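Local coordinates for odorant-binding protein 2a (Homo sapiens, PDB 4RUN), which binds and carries small hydrophobic volatile molecules, with a higher affinity for aldehydes and large fatty acids, at residues T40-T52 and K62-F75. The protein carries 2 engineered substitutions. Numbering follows the deposited sequence.
Sequences TALGGGNLEATFT and KKILMRKTEEPGKF
Leu42 CD1 meets Leu65 CD1 at 3.8 Å, just before the type I' turn from Gly43 to Asn46. Strand 47-52 runs antiparallel to strand 62-66, their N-to-C directions 159° apart. Leu47 and Met66 form a hydrogen-bonded pair, with Leu47 N donating to Met66 O at 2.8 Å; Leu47 CD1 reaches the Phe75 ring at CE2 and CZ, both 3.7 Å away. Glu48, with CG anti to the backbone N (chi1 -179°), lays its carboxylate across the extended Lys63, yet Glu48 OE2 stays 4.1 Å from Lys63 NZ, too far for a salt bridge. Replacing Glu48 by an alanine would probably leave Lys63 without this nearby negative charge and its aliphatic chain less covered. Ala49 pairs with Ile64 through two backbone hydrogen bonds and sets CB 4.0 Å from Met66 SD. Thr50 CG2 packs alongside Lys63 CG at 3.6 Å. Phe51 takes Lys62 CB over one ring face, a CH-pi contact 3.8 Å from the centroid, while Ile64 CD1 sits at the ring edge. Paired residues of this lipocalin barrel hairpin share a face: Leu47, Ala49, Ile64 and Met66 make one buried and apolar, whereas Glu48 and Lys63 lie on the other, their charges probably attracting only loosely.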
loop_
_atom_site.group_PDB
_atom_site.type_symbol
_atom_site.label_atom_id
_atom_site.label_comp_id
_atom_site.label_asym_id
_atom_site.label_seq_id
_atom_site.Cartn_x
_atom_site.Cartn_y
_atom_site.Cartn_z
ATOM N N THR A 40 1.908 9.542 -10.167
ATOM C CA THR A 40 2.394 10.374 -11.266
ATOM C C THR A 40 3.919 10.406 -11.259
ATOM O O THR A 40 4.528 10.427 -10.192
ATOM C CB THR A 40 1.862 11.816 -11.153
ATOM O OG1 THR A 40 2.124 12.327 -9.842
ATOM C CG2 THR A 40 0.373 11.858 -11.398
ATOM N N ALA A 41 4.527 10.417 -12.448
ATOM C CA ALA A 41 5.986 10.519 -12.597
ATOM C C ALA A 41 6.431 11.978 -12.529
ATOM O O ALA A 41 5.692 12.874 -12.940
ATOM C CB ALA A 41 6.432 9.898 -13.914
ATOM N N LEU A 42 7.635 12.207 -12.007
ATOM C CA LEU A 42 8.171 13.560 -11.838
ATOM C C LEU A 42 9.516 13.732 -12.553
ATOM O O LEU A 42 10.274 14.651 -12.252
ATOM C CB LEU A 42 8.335 13.867 -10.346
ATOM C CG LEU A 42 7.082 13.682 -9.481
ATOM C CD1 LEU A 42 7.428 13.818 -8.004
ATOM C CD2 LEU A 42 5.996 14.669 -9.889
ATOM N N GLY A 43 9.807 12.851 -13.505
ATOM C CA GLY A 43 11.095 12.861 -14.179
ATOM C C GLY A 43 12.197 12.263 -13.326
ATOM O O GLY A 43 12.145 12.308 -12.091
ATOM N N GLY A 44 13.205 11.710 -13.997
ATOM C CA GLY A 44 14.304 11.015 -13.335
ATOM C C GLY A 44 13.890 9.710 -12.677
ATOM O O GLY A 44 14.592 9.213 -11.789
ATOM N N GLY A 45 12.748 9.160 -13.097
ATOM C CA GLY A 45 12.219 7.929 -12.511
ATOM C C GLY A 45 11.420 8.129 -11.232
ATOM O O GLY A 45 10.675 7.236 -10.828
ATOM N N ASN A 46 11.568 9.292 -10.591
ATOM C CA ASN A 46 10.904 9.576 -9.319
ATOM C C ASN A 46 9.408 9.690 -9.492
ATOM O O ASN A 46 8.918 10.209 -10.503
ATOM C CB ASN A 46 11.422 10.874 -8.690
ATOM C CG ASN A 46 12.885 10.799 -8.321
ATOM O OD1 ASN A 46 13.657 10.092 -8.963
ATOM N ND2 ASN A 46 13.274 11.527 -7.283
ATOM N N LEU A 47 8.688 9.226 -8.478
ATOM C CA LEU A 47 7.241 9.156 -8.536
ATOM C C LEU A 47 6.598 9.865 -7.364
ATOM O O LEU A 47 7.261 10.299 -6.423
ATOM C CB LEU A 47 6.792 7.699 -8.550
ATOM C CG LEU A 47 7.340 6.827 -9.675
ATOM C CD1 LEU A 47 6.816 5.410 -9.521
ATOM C CD2 LEU A 47 6.984 7.401 -11.043
ATOM N N GLU A 48 5.284 9.978 -7.449
ATOM C CA GLU A 48 4.503 10.577 -6.410
ATOM C C GLU A 48 3.174 9.877 -6.380
ATOM O O GLU A 48 2.532 9.721 -7.418
ATOM C CB GLU A 48 4.300 12.036 -6.729
ATOM C CG GLU A 48 3.504 12.803 -5.704
ATOM C CD GLU A 48 3.275 14.205 -6.181
ATOM O OE1 GLU A 48 2.512 14.374 -7.149
ATOM O OE2 GLU A 48 3.896 15.123 -5.621
ATOM N N ALA A 49 2.783 9.443 -5.186
ATOM C CA ALA A 49 1.505 8.791 -4.980
ATOM C C ALA A 49 0.637 9.709 -4.139
ATOM O O ALA A 49 1.096 10.240 -3.136
ATOM C CB ALA A 49 1.706 7.457 -4.281
ATOM N N THR A 50 -0.619 9.874 -4.542
ATOM C CA THR A 50 -1.578 10.711 -3.812
ATOM C C THR A 50 -2.824 9.898 -3.499
ATOM O O THR A 50 -3.329 9.196 -4.365
ATOM C CB THR A 50 -1.968 11.991 -4.593
ATOM O OG1 THR A 50 -2.357 11.665 -5.934
ATOM C CG2 THR A 50 -0.809 12.951 -4.635
ATOM N N PHE A 51 -3.291 9.963 -2.255
ATOM C CA PHE A 51 -4.496 9.247 -1.841
ATOM C C PHE A 51 -4.999 9.783 -0.506
ATOM O O PHE A 51 -4.325 10.567 0.162
ATOM C CB PHE A 51 -4.236 7.747 -1.705
ATOM C CG PHE A 51 -3.168 7.412 -0.717
ATOM C CD1 PHE A 51 -1.839 7.382 -1.105
ATOM C CD2 PHE A 51 -3.484 7.124 0.604
ATOM C CE1 PHE A 51 -0.843 7.077 -0.197
ATOM C CE2 PHE A 51 -2.492 6.815 1.524
ATOM C CZ PHE A 51 -1.168 6.795 1.122
ATOM N N THR A 52 -6.199 9.353 -0.134
ATOM C CA THR A 52 -6.786 9.703 1.148
ATOM C C THR A 52 -7.327 8.449 1.799
ATOM O O THR A 52 -7.586 7.454 1.122
ATOM C CB THR A 52 -7.921 10.730 0.984
ATOM O OG1 THR A 52 -9.020 10.149 0.275
ATOM C CG2 THR A 52 -7.432 11.944 0.227
ATOM N N LYS A 62 -2.567 12.110 1.937
ATOM C CA LYS A 62 -1.177 11.719 1.766
ATOM C C LYS A 62 -0.726 12.071 0.363
ATOM O O LYS A 62 -1.511 12.068 -0.579
ATOM C CB LYS A 62 -1.005 10.220 1.996
ATOM C CG LYS A 62 -1.142 9.783 3.445
ATOM C CD LYS A 62 0.091 10.133 4.265
ATOM C CE LYS A 62 -0.208 10.103 5.756
ATOM N NZ LYS A 62 0.950 10.543 6.585
ATOM N N LYS A 63 0.553 12.389 0.246
ATOM C CA LYS A 63 1.169 12.760 -1.018
ATOM C C LYS A 63 2.629 12.419 -0.843
ATOM O O LYS A 63 3.360 13.134 -0.163
ATOM C CB LYS A 63 0.979 14.248 -1.306
ATOM C CG LYS A 63 1.602 14.749 -2.604
ATOM C CD LYS A 63 1.105 16.153 -2.915
ATOM C CE LYS A 63 1.741 16.712 -4.174
ATOM N NZ LYS A 63 1.246 18.078 -4.509
ATOM N N ILE A 64 3.042 11.309 -1.438
ATOM C CA ILE A 64 4.314 10.709 -1.100
ATOM C C ILE A 64 5.262 10.724 -2.272
ATOM O O ILE A 64 4.993 10.124 -3.299
ATOM C CB ILE A 64 4.135 9.258 -0.649
ATOM C CG1 ILE A 64 3.208 9.215 0.559
ATOM C CG2 ILE A 64 5.492 8.631 -0.324
ATOM C CD1 ILE A 64 2.905 7.817 1.046
ATOM N N LEU A 65 6.383 11.406 -2.084
ATOM C CA LEU A 65 7.482 11.347 -3.011
ATOM C C LEU A 65 8.171 9.993 -2.868
ATOM O O LEU A 65 8.641 9.643 -1.781
ATOM C CB LEU A 65 8.446 12.489 -2.711
ATOM C CG LEU A 65 9.718 12.595 -3.546
ATOM C CD1 LEU A 65 9.412 12.546 -5.034
ATOM C CD2 LEU A 65 10.478 13.861 -3.179
ATOM N N MET A 66 8.209 9.239 -3.970
ATOM C CA MET A 66 8.831 7.921 -4.037
ATOM C C MET A 66 10.042 8.003 -4.953
ATOM O O MET A 66 9.904 8.139 -6.168
ATOM C CB MET A 66 7.862 6.896 -4.605
ATOM C CG MET A 66 6.622 6.670 -3.763
ATOM S SD MET A 66 5.332 5.677 -4.538
ATOM C CE MET A 66 6.304 4.334 -5.185
ATOM N N ARG A 67 11.233 7.920 -4.383
ATOM C CA ARG A 67 12.440 8.103 -5.174
ATOM C C ARG A 67 12.919 6.790 -5.793
ATOM O O ARG A 67 12.778 5.719 -5.211
ATOM C CB ARG A 67 13.546 8.748 -4.336
ATOM C CG ARG A 67 13.139 10.072 -3.703
ATOM C CD ARG A 67 14.229 11.126 -3.849
ATOM N NE ARG A 67 14.000 12.292 -2.992
ATOM C CZ ARG A 67 14.375 13.542 -3.273
ATOM N NH1 ARG A 67 14.992 13.837 -4.414
ATOM N NH2 ARG A 67 14.115 14.517 -2.409
ATOM N N LYS A 68 13.487 6.907 -6.986
ATOM C CA LYS A 68 14.076 5.790 -7.711
ATOM C C LYS A 68 15.165 5.129 -6.853
ATOM O O LYS A 68 15.729 5.761 -5.960
ATOM C CB LYS A 68 14.694 6.346 -9.002
ATOM C CG LYS A 68 15.205 5.341 -10.028
ATOM C CD LYS A 68 16.456 5.870 -10.736
ATOM C CE LYS A 68 16.604 5.320 -12.145
ATOM N NZ LYS A 68 16.371 3.850 -12.223
ATOM N N THR A 69 15.443 3.855 -7.111
ATOM C CA THR A 69 16.650 3.204 -6.588
ATOM C C THR A 69 17.278 2.382 -7.695
ATOM O O THR A 69 16.738 2.304 -8.804
ATOM C CB THR A 69 16.364 2.272 -5.397
ATOM O OG1 THR A 69 15.683 1.101 -5.861
ATOM C CG2 THR A 69 15.540 2.983 -4.330
ATOM N N GLU A 70 18.412 1.758 -7.392
ATOM C CA GLU A 70 19.115 0.946 -8.376
ATOM C C GLU A 70 18.433 -0.396 -8.662
ATOM O O GLU A 70 18.830 -1.099 -9.587
ATOM C CB GLU A 70 20.568 0.725 -7.951
ATOM C CG GLU A 70 21.387 2.011 -7.919
ATOM C CD GLU A 70 22.890 1.781 -7.943
ATOM O OE1 GLU A 70 23.339 0.735 -8.461
ATOM O OE2 GLU A 70 23.631 2.658 -7.451
ATOM N N GLU A 71 17.406 -0.747 -7.892
ATOM C CA GLU A 71 16.615 -1.940 -8.180
ATOM C C GLU A 71 15.228 -1.579 -8.687
ATOM O O GLU A 71 14.536 -0.773 -8.062
ATOM C CB GLU A 71 16.475 -2.792 -6.933
ATOM C CG GLU A 71 17.781 -3.419 -6.493
ATOM C CD GLU A 71 17.594 -4.371 -5.336
ATOM O OE1 GLU A 71 18.601 -4.977 -4.907
ATOM O OE2 GLU A 71 16.441 -4.512 -4.861
ATOM N N PRO A 72 14.810 -2.177 -9.818
ATOM C CA PRO A 72 13.460 -1.904 -10.310
ATOM C C PRO A 72 12.416 -2.483 -9.368
ATOM O O PRO A 72 12.615 -3.568 -8.811
ATOM C CB PRO A 72 13.421 -2.603 -11.673
ATOM C CG PRO A 72 14.483 -3.643 -11.612
ATOM C CD PRO A 72 15.526 -3.159 -10.650
ATOM N N GLY A 73 11.326 -1.745 -9.170
ATOM C CA GLY A 73 10.288 -2.153 -8.228
ATOM C C GLY A 73 10.519 -1.669 -6.806
ATOM O O GLY A 73 9.578 -1.613 -6.027
ATOM N N LYS A 74 11.762 -1.308 -6.476
ATOM C CA LYS A 74 12.126 -0.802 -5.151
ATOM C C LYS A 74 12.256 0.733 -5.151
ATOM O O LYS A 74 12.977 1.304 -5.973
ATOM C CB LYS A 74 13.441 -1.442 -4.697
ATOM C CG LYS A 74 13.977 -0.962 -3.355
ATOM C CD LYS A 74 15.359 -1.541 -3.116
ATOM C CE LYS A 74 16.053 -0.899 -1.931
ATOM N NZ LYS A 74 17.527 -1.061 -2.066
ATOM N N PHE A 75 11.554 1.382 -4.222
ATOM C CA PHE A 75 11.586 2.836 -4.067
ATOM C C PHE A 75 11.810 3.217 -2.619
ATOM O O PHE A 75 11.713 2.376 -1.726
ATOM C CB PHE A 75 10.268 3.457 -4.495
ATOM C CG PHE A 75 9.938 3.242 -5.929
ATOM C CD1 PHE A 75 9.290 2.087 -6.336
ATOM C CD2 PHE A 75 10.247 4.210 -6.871
ATOM C CE1 PHE A 75 8.961 1.898 -7.669
ATOM C CE2 PHE A 75 9.929 4.030 -8.201
ATOM C CZ PHE A 75 9.285 2.874 -8.602
#